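Local atomic coordinates of cytochrome p450EpoK (Sorangium cellulosum, PDB entry 1PKF), a protein that belongs to the cytochrome P450 family of haem proteins and holds a haem and epothilone D in adjoining parts of a buried pocket. Residues Phe15-Phe20 with Phe42-Gly47; Val69-Trp74 with Gly94-Pro99; Leu301-Val306 with Met325-Ile330. One frame throughout, in Å; residues are numbered along the deposited sequence.

Interaction 1: Phe15-Phe20 with Phe42-Gly47; sequences FDFKPF and FYWDEG
The irregular backbone of 15-20 passes the end of strand 42-44 without pairing with it, F17 and W44 coming nearest with their CA atoms 7.1 Å apart, and side chains fill the gap. F17 is the centre of the contact. With its CG anti to the backbone N (chi1 -173°), its ring drops between F42 and W44. F42 presents the CZ corner of its ring to F17 in an offset edge-to-face pair, CZ lying 3.5 Å from F17 CD2, and the planes stand at 74°. Toward W44 the roles are exchanged: the CD2-CE2 edge of F17 is directed at the face of the indole, in a T-shaped pair whose centroids, F17 ring to five-membered ring, are 4.8 Å apart. The three rings form an aromatic cluster that fastens the N-terminal segment of this cytochrome P450 to strand 41-44, at one margin of its five-stranded mixed sheet; L35 of helix 29-38 also packs on F17 and F42. Further along, P19 does two jobs. Its CD lies over the centre of the F17 ring, while its CG reaches the benzo half of the indole, 3.4 Å from W44 CZ2. F20 comes in at the indole edge, its CE1 4.2 Å from W44 CH2. The indole face turned away from F17 is covered by the backbone N of G47, where the chain bends after the strand. A water in the indole plane donates to F17 O at 2.8 Å and accepts a weak bond from W44 NE1.

Interaction 2: Val69-Trp74 with Gly94-Pro99; sequences VSREEW and GLFGLP. With EPD (epothilone D), chain C.
Apolar and flat-group contacts gather on F96, whose ring is shared by V69, R71 and epothilone D. V69 brings its CG1 methyl, anti to the backbone N (chi1 176°), to 3.5 Å from F96 CD2. The guanidinium of R71 lies alongside the ring, one layer over, the planes 23° apart, so that F96 CD1 sits over one guanidinium face, near its rim, with R71 NH2 3.5 Å away. Over the centre of one face of the F96 ring lies C24 of epothilone D, and C23 of the ligand is 3.5 Å from F96 CE1. The ligand's sulfur S1 comes near L95 N, while its C91 methyl meets the guanidinium of R71 in plane, at the edge.

R71, L95 and F96 thus line the epothilone D pocket, and L95 and F96 also touch the haem; the loop between helices 88-93 and 100-110 here closes against the one that follows strand 67-68.

Polar bonds hold the first loop in shape. R71 is bent at chi2 (76°), which folds its tip back to its own loop, where NH1 gives a hydrogen bond to V69 O at 2.9 Å. This bond lies in the guanidinium plane and helps fix the rotation of the group beside F96. S70 OG accepts from E72 N at 3.0 Å, forming an ST turn, and gives a weak bond of 3.5 Å to G97 O across the contact. The backbones are close here: S70 CA makes a CA-H...O contact with F96 O at 3.0 Å. E72 turns its OE2 to a salt bridge with K92.

Interaction 3: Leu301-Val306 with Met325-Ile330; sequences LRIGTV and MVFLLI. With EPD (epothilone D), chain C.
T305 and L328 are joined by a short, straight backbone bond, L328 N giving to T305 O at 2.9 Å with an N-H...O angle of 168°. The return bond from T305 N to L328 O is weak at 3.4 Å, and L328 O also receives a CA-H...O contact from G304. I303 O takes a weak bond from I330 N at 3.2 Å, supplemented by the CA-H of L329, the centre of an inverse gamma turn; I330 N is shared, weakly, with L328 O. The carbonyl of G304 serves the ligand instead: epothilone D donates from O10 to G304 O at 2.9 Å. T305 OG1 is satisfied by the haem, through a hydrogen bond to its O1A atom, and it also lies 3.6 Å from C9 of the ligand.

The apolar side chains complete the join. V306 lays its CG1 methyl over the centre of the F327 ring, 3.5 Å from the centroid and 12° off the normal, in a CH-pi contact, and the same methyl touches M325 SD. The CG2 methyl of I303, set anti to the backbone N, reaches F327 CD2 obliquely at 3.4 Å, while T305 CG2 runs beside L328 CD1. I330 puts its CD1 against G304 CA, where L328 O leaves no room for a CB and the backbone angles suit glycine. Strands 304-306 and 325-329 run antiparallel, with 156° between their directions, as neighbours in the mixed sheet of the P450 fold, and G304 and T305 line the epothilone D pocket, T305 also that of the haem.

In the fold
From the N terminus, interaction 1 closes a loop around helix 29-38, bringing the opening segment onto strand 41-44 at the margin of the mixed sheet. The chain then passes through strands 49-52 and 67-68 before interaction 2 closes a second loop, holding helices 77-82 and 88-93. Interaction 3 comes much later and joins two interior strands of the same sheet across a connection that includes the hairpin 313-315 and 318-320. The three loops follow in series, neither nesting nor crossing. In space interaction 3 links the others: R302 meets P19 and F20, while V306 packs on R71. Interactions 2 and 3 both touch epothilone D.

Interaction 1: Phe15-Phe20 with Phe42-Gly47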
# COMPACT_ATOMS: atom_id res chain seq x y z
N PHE A 15 4.35 17.36 21.04
CA PHE A 15 2.96 17.78 21.33
C PHE A 15 1.79 16.77 21.02
O PHE A 15 1.69 15.67 21.60
CB PHE A 15 2.66 19.11 20.58
CG PHE A 15 3.33 20.37 21.16
CD1 PHE A 15 3.71 21.41 20.31
CD2 PHE A 15 3.53 20.53 22.54
CE1 PHE A 15 4.30 22.58 20.81
CE2 PHE A 15 4.11 21.70 23.05
CZ PHE A 15 4.49 22.73 22.18
N ASP A 16 0.89 17.17 20.10
CA ASP A 16 -0.44 16.56 19.89
C ASP A 16 -0.50 15.65 18.64
O ASP A 16 -0.55 16.15 17.51
CB ASP A 16 -1.48 17.71 19.78
CG ASP A 16 -2.88 17.25 19.31
OD1 ASP A 16 -3.71 16.84 20.17
OD2 ASP A 16 -3.27 17.31 18.12
N PHE A 17 -0.48 14.32 18.84
CA PHE A 17 -0.63 13.36 17.71
C PHE A 17 -1.92 12.55 17.82
O PHE A 17 -2.06 11.64 18.65
CB PHE A 17 0.56 12.41 17.63
CG PHE A 17 0.56 11.51 16.39
CD1 PHE A 17 0.36 12.01 15.14
CD2 PHE A 17 0.83 10.16 16.52
CE1 PHE A 17 0.37 11.17 14.04
CE2 PHE A 17 0.85 9.33 15.43
CZ PHE A 17 0.61 9.85 14.19
N LYS A 18 -2.85 12.89 16.94
CA LYS A 18 -4.17 12.31 16.88
C LYS A 18 -4.53 11.96 15.43
O LYS A 18 -5.31 12.66 14.77
CB LYS A 18 -5.17 13.33 17.44
CG LYS A 18 -5.02 13.57 18.93
CD LYS A 18 -6.11 14.51 19.38
CE LYS A 18 -5.86 15.02 20.81
NZ LYS A 18 -6.21 16.46 20.87
N PRO A 19 -3.96 10.87 14.93
CA PRO A 19 -4.14 10.47 13.52
C PRO A 19 -5.51 9.90 13.18
O PRO A 19 -5.72 9.56 12.02
CB PRO A 19 -3.08 9.40 13.34
CG PRO A 19 -2.92 8.83 14.67
CD PRO A 19 -3.06 9.96 15.66
N PHE A 20 -6.39 9.74 14.17
CA PHE A 20 -7.77 9.31 13.94
C PHE A 20 -8.77 10.42 14.18
O PHE A 20 -9.97 10.19 14.03
CB PHE A 20 -8.11 8.07 14.78
CG PHE A 20 -7.30 6.90 14.39
CD1 PHE A 20 -6.18 6.54 15.11
CD2 PHE A 20 -7.57 6.22 13.22
CE1 PHE A 20 -5.39 5.47 14.71
CE2 PHE A 20 -6.78 5.16 12.82
CZ PHE A 20 -5.69 4.79 13.56
N PHE A 42 8.88 11.01 19.44
CA PHE A 42 7.94 11.15 20.55
C PHE A 42 7.24 9.82 20.77
O PHE A 42 7.33 8.88 19.93
CB PHE A 42 6.94 12.29 20.31
CG PHE A 42 5.93 12.02 19.25
CD1 PHE A 42 4.71 11.40 19.57
CD2 PHE A 42 6.16 12.39 17.95
CE1 PHE A 42 3.78 11.14 18.59
CE2 PHE A 42 5.21 12.14 16.95
CZ PHE A 42 4.02 11.51 17.28
N TYR A 43 6.60 9.70 21.93
CA TYR A 43 5.94 8.46 22.29
C TYR A 43 4.46 8.68 22.07
O TYR A 43 3.87 9.63 22.59
CB TYR A 43 6.22 7.99 23.73
CG TYR A 43 5.81 6.56 23.97
CD1 TYR A 43 6.67 5.52 23.65
CD2 TYR A 43 4.55 6.22 24.46
CE1 TYR A 43 6.31 4.21 23.84
CE2 TYR A 43 4.17 4.90 24.65
CZ TYR A 43 5.07 3.89 24.34
OH TYR A 43 4.77 2.53 24.48
N TRP A 44 3.88 7.83 21.25
CA TRP A 44 2.46 7.90 20.94
C TRP A 44 1.75 6.95 21.91
O TRP A 44 1.80 5.73 21.73
CB TRP A 44 2.21 7.42 19.52
CG TRP A 44 0.80 7.48 19.08
CD1 TRP A 44 -0.21 8.21 19.62
CD2 TRP A 44 0.23 6.74 18.01
NE1 TRP A 44 -1.38 7.97 18.94
CE2 TRP A 44 -1.14 7.07 17.94
CE3 TRP A 44 0.73 5.79 17.11
CZ2 TRP A 44 -1.99 6.53 17.00
CZ3 TRP A 44 -0.11 5.26 16.17
CH2 TRP A 44 -1.46 5.62 16.12
N ASP A 45 1.11 7.52 22.93
CA ASP A 45 0.52 6.73 24.01
C ASP A 45 -0.51 5.73 23.48
O ASP A 45 -0.38 4.55 23.74
CB ASP A 45 -0.09 7.65 25.07
CG ASP A 45 0.97 8.27 26.00
OD1 ASP A 45 0.87 9.48 26.32
OD2 ASP A 45 1.94 7.61 26.45
N GLU A 46 -1.48 6.17 22.70
CA GLU A 46 -2.47 5.21 22.16
C GLU A 46 -1.86 4.15 21.22
O GLU A 46 -2.34 3.02 21.19
CB GLU A 46 -3.66 5.90 21.49
CG GLU A 46 -4.82 4.94 21.30
CD GLU A 46 -5.98 5.53 20.57
OE1 GLU A 46 -5.92 6.73 20.30
OE2 GLU A 46 -6.96 4.79 20.29
N GLY A 47 -0.77 4.48 20.53
CA GLY A 47 -0.16 3.55 19.60
C GLY A 47 0.85 2.67 20.28
O GLY A 47 1.36 1.73 19.70
O HOH W 1 -3.11 10.24 20.87

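Interaction 2: Val69-Trp74 with Gly94-Pro99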
# COMPACT_ATOMS: atom_id res chain seq x y z
N VAL A 69 11.54 -6.23 11.62
CA VAL A 69 10.22 -6.19 11.01
C VAL A 69 9.29 -7.19 11.68
O VAL A 69 8.11 -6.93 11.86
CB VAL A 69 10.34 -6.52 9.52
CG1 VAL A 69 8.97 -6.59 8.87
CG2 VAL A 69 11.19 -5.47 8.83
N SER A 70 9.83 -8.35 12.05
CA SER A 70 9.01 -9.43 12.56
C SER A 70 8.26 -8.97 13.80
O SER A 70 8.86 -8.46 14.75
CB SER A 70 9.84 -10.67 12.88
OG SER A 70 9.07 -11.57 13.67
N ARG A 71 6.94 -9.14 13.77
CA ARG A 71 6.12 -8.75 14.89
C ARG A 71 6.42 -9.64 16.08
O ARG A 71 6.02 -9.33 17.20
CB ARG A 71 4.63 -8.79 14.52
CG ARG A 71 4.18 -7.58 13.77
CD ARG A 71 4.61 -7.57 12.32
NE ARG A 71 3.95 -6.52 11.53
CZ ARG A 71 4.56 -5.59 10.80
NH1 ARG A 71 5.87 -5.51 10.74
NH2 ARG A 71 3.85 -4.72 10.12
N GLU A 72 7.14 -10.73 15.85
CA GLU A 72 7.51 -11.64 16.92
C GLU A 72 8.58 -11.00 17.82
O GLU A 72 8.73 -11.41 18.96
CB GLU A 72 7.94 -13.01 16.36
CG GLU A 72 6.76 -13.97 16.13
CD GLU A 72 7.02 -15.09 15.12
OE1 GLU A 72 7.28 -14.80 13.92
OE2 GLU A 72 6.95 -16.28 15.51
N GLU A 73 9.28 -9.97 17.34
CA GLU A 73 10.21 -9.20 18.17
C GLU A 73 9.52 -8.22 19.14
O GLU A 73 10.17 -7.68 20.03
CB GLU A 73 11.20 -8.39 17.32
CG GLU A 73 12.08 -9.19 16.38
CD GLU A 73 12.85 -10.32 17.05
OE1 GLU A 73 12.40 -11.49 16.92
OE2 GLU A 73 13.89 -10.04 17.70
N TRP A 74 8.22 -7.99 18.95
CA TRP A 74 7.46 -7.00 19.75
C TRP A 74 7.23 -7.47 21.19
O TRP A 74 7.01 -8.64 21.45
CB TRP A 74 6.10 -6.72 19.06
CG TRP A 74 5.34 -5.53 19.52
CD1 TRP A 74 5.83 -4.42 20.13
CD2 TRP A 74 3.92 -5.32 19.38
NE1 TRP A 74 4.81 -3.53 20.38
CE2 TRP A 74 3.63 -4.05 19.93
CE3 TRP A 74 2.86 -6.07 18.85
CZ2 TRP A 74 2.34 -3.53 19.97
CZ3 TRP A 74 1.59 -5.55 18.88
CH2 TRP A 74 1.34 -4.28 19.44
N GLY A 94 4.82 -15.18 6.57
CA GLY A 94 4.67 -14.14 5.56
C GLY A 94 5.90 -13.25 5.56
O GLY A 94 6.77 -13.49 6.37
N LEU A 95 5.97 -12.25 4.69
CA LEU A 95 7.20 -11.52 4.50
C LEU A 95 7.58 -10.68 5.73
O LEU A 95 8.77 -10.43 5.97
CB LEU A 95 7.13 -10.66 3.24
CG LEU A 95 7.19 -11.54 1.97
CD1 LEU A 95 6.74 -10.81 0.74
CD2 LEU A 95 8.57 -12.11 1.76
N PHE A 96 6.60 -10.31 6.55
CA PHE A 96 6.93 -9.53 7.75
C PHE A 96 7.47 -10.42 8.89
O PHE A 96 8.34 -9.99 9.65
CB PHE A 96 5.76 -8.65 8.19
CG PHE A 96 5.52 -7.44 7.30
CD1 PHE A 96 4.32 -6.75 7.35
CD2 PHE A 96 6.49 -7.03 6.39
CE1 PHE A 96 4.09 -5.64 6.55
CE2 PHE A 96 6.27 -5.92 5.57
CZ PHE A 96 5.08 -5.22 5.64
N GLY A 97 7.04 -11.67 8.95
CA GLY A 97 7.36 -12.51 10.09
C GLY A 97 8.61 -13.35 9.94
O GLY A 97 9.24 -13.68 10.93
N LEU A 98 8.94 -13.73 8.71
CA LEU A 98 10.13 -14.54 8.45
C LEU A 98 11.42 -13.92 8.96
O LEU A 98 11.59 -12.71 8.87
CB LEU A 98 10.26 -14.72 6.95
CG LEU A 98 9.22 -15.64 6.34
CD1 LEU A 98 9.38 -15.62 4.86
CD2 LEU A 98 9.38 -17.05 6.89
N PRO A 99 12.35 -14.73 9.47
CA PRO A 99 13.66 -14.21 9.85
C PRO A 99 14.41 -13.79 8.59
O PRO A 99 14.12 -14.33 7.54
CB PRO A 99 14.35 -15.41 10.52
CG PRO A 99 13.33 -16.37 10.75
CD PRO A 99 12.25 -16.17 9.72
C51 EPD C . 1.53 0.17 1.94
C5 EPD C . 1.82 -1.05 2.79
C4 EPD C . 1.23 -2.16 2.37
C3 EPD C . 1.57 -3.51 2.95
C2 EPD C . 0.29 -4.23 3.49
C20 EPD C . 0.58 -5.68 4.09
C21 EPD C . -0.49 -6.28 4.99
C22 EPD C . 1.79 -6.21 3.78
C23 EPD C . 2.24 -7.47 4.24
C24 EPD C . 3.28 -8.19 3.94
S1 EPD C . 3.37 -9.66 4.86
C25 EPD C . 1.93 -9.15 5.65
C27 EPD C . 1.36 -10.06 6.70
N26 EPD C . 1.45 -8.04 5.29
C6 EPD C . 3.08 -1.11 3.68
C7 EPD C . 3.19 0.04 4.66
C8 EPD C . 2.18 -0.19 5.80
C9 EPD C . 2.46 -0.73 7.17
C91 EPD C . 2.80 -2.15 7.42
C10 EPD C . 0.96 -0.63 7.74
O10 EPD C . 0.61 0.81 7.70
C11 EPD C . 0.68 -1.37 9.11
C28 EPD C . 1.43 -0.81 10.31
C12 EPD C . -0.81 -1.38 9.45
O12 EPD C . -1.24 -0.30 9.88
C13 EPD C . -1.58 -2.69 9.21
C30 EPD C . -1.06 -3.88 9.99
C29 EPD C . -3.10 -2.52 9.36
C14 EPD C . -1.33 -3.17 7.69
O14 EPD C . -1.80 -4.49 7.41
C15 EPD C . -2.01 -2.37 6.62
C16 EPD C . -1.56 -2.86 5.20
O16 EPD C . -2.21 -2.55 4.22
O1 EPD C . -0.36 -3.68 5.04

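Interaction 3: Leu301-Val306 with Met325-Ile330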
# COMPACT_ATOMS: atom_id res chain seq x y z
N LEU A 301 -0.44 6.93 3.42
CA LEU A 301 -0.38 6.34 4.74
C LEU A 301 -0.83 7.34 5.81
O LEU A 301 -0.57 8.53 5.69
CB LEU A 301 1.00 5.82 5.04
CG LEU A 301 1.42 4.63 4.19
CD1 LEU A 301 2.89 4.33 4.36
CD2 LEU A 301 0.57 3.39 4.53
N ARG A 302 -1.61 6.84 6.78
CA ARG A 302 -2.09 7.62 7.93
C ARG A 302 -0.95 7.94 8.89
O ARG A 302 -0.81 9.08 9.36
CB ARG A 302 -3.17 6.79 8.68
CG ARG A 302 -3.93 7.55 9.76
CD ARG A 302 -5.17 6.81 10.33
NE ARG A 302 -6.20 6.66 9.32
CZ ARG A 302 -7.14 7.56 9.09
NH1 ARG A 302 -7.21 8.66 9.82
NH2 ARG A 302 -8.04 7.35 8.15
N ILE A 303 -0.17 6.93 9.21
CA ILE A 303 0.95 7.05 10.12
C ILE A 303 2.25 6.62 9.42
O ILE A 303 3.17 7.42 9.23
CB ILE A 303 0.71 6.23 11.40
CG1 ILE A 303 -0.68 6.54 12.00
CG2 ILE A 303 1.79 6.53 12.39
CD1 ILE A 303 -1.49 5.35 12.41
N GLY A 304 2.36 5.36 9.04
CA GLY A 304 3.53 4.91 8.31
C GLY A 304 3.68 3.43 8.44
O GLY A 304 2.73 2.70 8.26
N THR A 305 4.89 2.98 8.72
CA THR A 305 5.12 1.56 8.89
C THR A 305 5.86 1.38 10.20
O THR A 305 6.19 2.38 10.85
CB THR A 305 5.86 0.98 7.66
OG1 THR A 305 5.98 -0.44 7.80
CG2 THR A 305 7.29 1.53 7.58
N VAL A 306 6.07 0.15 10.60
CA VAL A 306 6.58 -0.14 11.93
C VAL A 306 7.86 -0.96 11.91
O VAL A 306 8.11 -1.75 10.99
CB VAL A 306 5.55 -0.91 12.82
CG1 VAL A 306 4.39 -0.02 13.07
CG2 VAL A 306 5.04 -2.18 12.14
N MET A 325 7.98 -0.77 19.87
CA MET A 325 7.58 -0.58 18.49
C MET A 325 7.99 0.82 18.10
O MET A 325 8.00 1.71 18.95
CB MET A 325 6.05 -0.75 18.35
CG MET A 325 5.52 -0.59 16.91
SD MET A 325 3.95 -1.40 16.62
CE MET A 325 2.90 -0.38 17.53
N VAL A 326 8.34 1.01 16.84
CA VAL A 326 8.63 2.32 16.31
C VAL A 326 7.87 2.53 15.01
O VAL A 326 7.91 1.70 14.12
CB VAL A 326 10.16 2.48 16.05
CG1 VAL A 326 10.44 3.87 15.67
CG2 VAL A 326 10.93 2.15 17.31
N PHE A 327 7.16 3.64 14.91
CA PHE A 327 6.49 4.02 13.69
C PHE A 327 7.35 5.01 12.95
O PHE A 327 7.85 5.97 13.54
CB PHE A 327 5.18 4.73 14.00
CG PHE A 327 3.98 3.85 13.92
CD1 PHE A 327 3.40 3.36 15.08
CD2 PHE A 327 3.40 3.55 12.70
CE1 PHE A 327 2.25 2.53 15.00
CE2 PHE A 327 2.23 2.74 12.63
CZ PHE A 327 1.68 2.24 13.79
N LEU A 328 7.46 4.82 11.64
CA LEU A 328 8.09 5.77 10.74
C LEU A 328 7.01 6.60 10.12
O LEU A 328 6.24 6.08 9.33
CB LEU A 328 8.89 5.03 9.67
CG LEU A 328 9.66 3.79 10.10
CD1 LEU A 328 10.56 3.33 8.97
CD2 LEU A 328 10.46 4.03 11.32
N LEU A 329 6.95 7.88 10.46
CA LEU A 329 5.93 8.79 10.01
C LEU A 329 6.13 9.26 8.56
O LEU A 329 6.51 10.42 8.28
CB LEU A 329 5.83 9.98 10.98
CG LEU A 329 4.56 10.80 10.92
CD1 LEU A 329 3.33 9.90 11.13
CD2 LEU A 329 4.58 11.96 11.95
N ILE A 330 5.80 8.36 7.63
CA ILE A 330 6.13 8.60 6.25
C ILE A 330 5.62 9.88 5.66
O ILE A 330 6.35 10.56 4.99
CB ILE A 330 5.78 7.39 5.36
CG1 ILE A 330 6.87 6.35 5.57
CG2 ILE A 330 5.82 7.77 3.89
CD1 ILE A 330 6.42 5.17 6.23
C51 EPD C . 1.53 0.17 1.94
C5 EPD C . 1.82 -1.05 2.79
C4 EPD C . 1.23 -2.16 2.37
C3 EPD C . 1.57 -3.51 2.95
C2 EPD C . 0.29 -4.23 3.49
C20 EPD C . 0.58 -5.68 4.09
C21 EPD C . -0.49 -6.28 4.99
C22 EPD C . 1.79 -6.21 3.78
C23 EPD C . 2.24 -7.47 4.24
C24 EPD C . 3.28 -8.19 3.94
S1 EPD C . 3.37 -9.66 4.86
C25 EPD C . 1.93 -9.15 5.65
C27 EPD C . 1.36 -10.06 6.70
N26 EPD C . 1.45 -8.04 5.29
C6 EPD C . 3.08 -1.11 3.68
C7 EPD C . 3.19 0.04 4.66
C8 EPD C . 2.18 -0.19 5.80
C9 EPD C . 2.46 -0.73 7.17
C91 EPD C . 2.80 -2.15 7.42
C10 EPD C . 0.96 -0.63 7.74
O10 EPD C . 0.61 0.81 7.70
C11 EPD C . 0.68 -1.37 9.11
C28 EPD C . 1.43 -0.81 10.31
C12 EPD C . -0.81 -1.38 9.45
O12 EPD C . -1.24 -0.30 9.88
C13 EPD C . -1.58 -2.69 9.21
C30 EPD C . -1.06 -3.88 9.99
C29 EPD C . -3.10 -2.52 9.36
C14 EPD C . -1.33 -3.17 7.69
O14 EPD C . -1.80 -4.49 7.41
C15 EPD C . -2.01 -2.37 6.62
C16 EPD C . -1.56 -2.86 5.20
O16 EPD C . -2.21 -2.55 4.22
O1 EPD C . -0.36 -3.68 5.04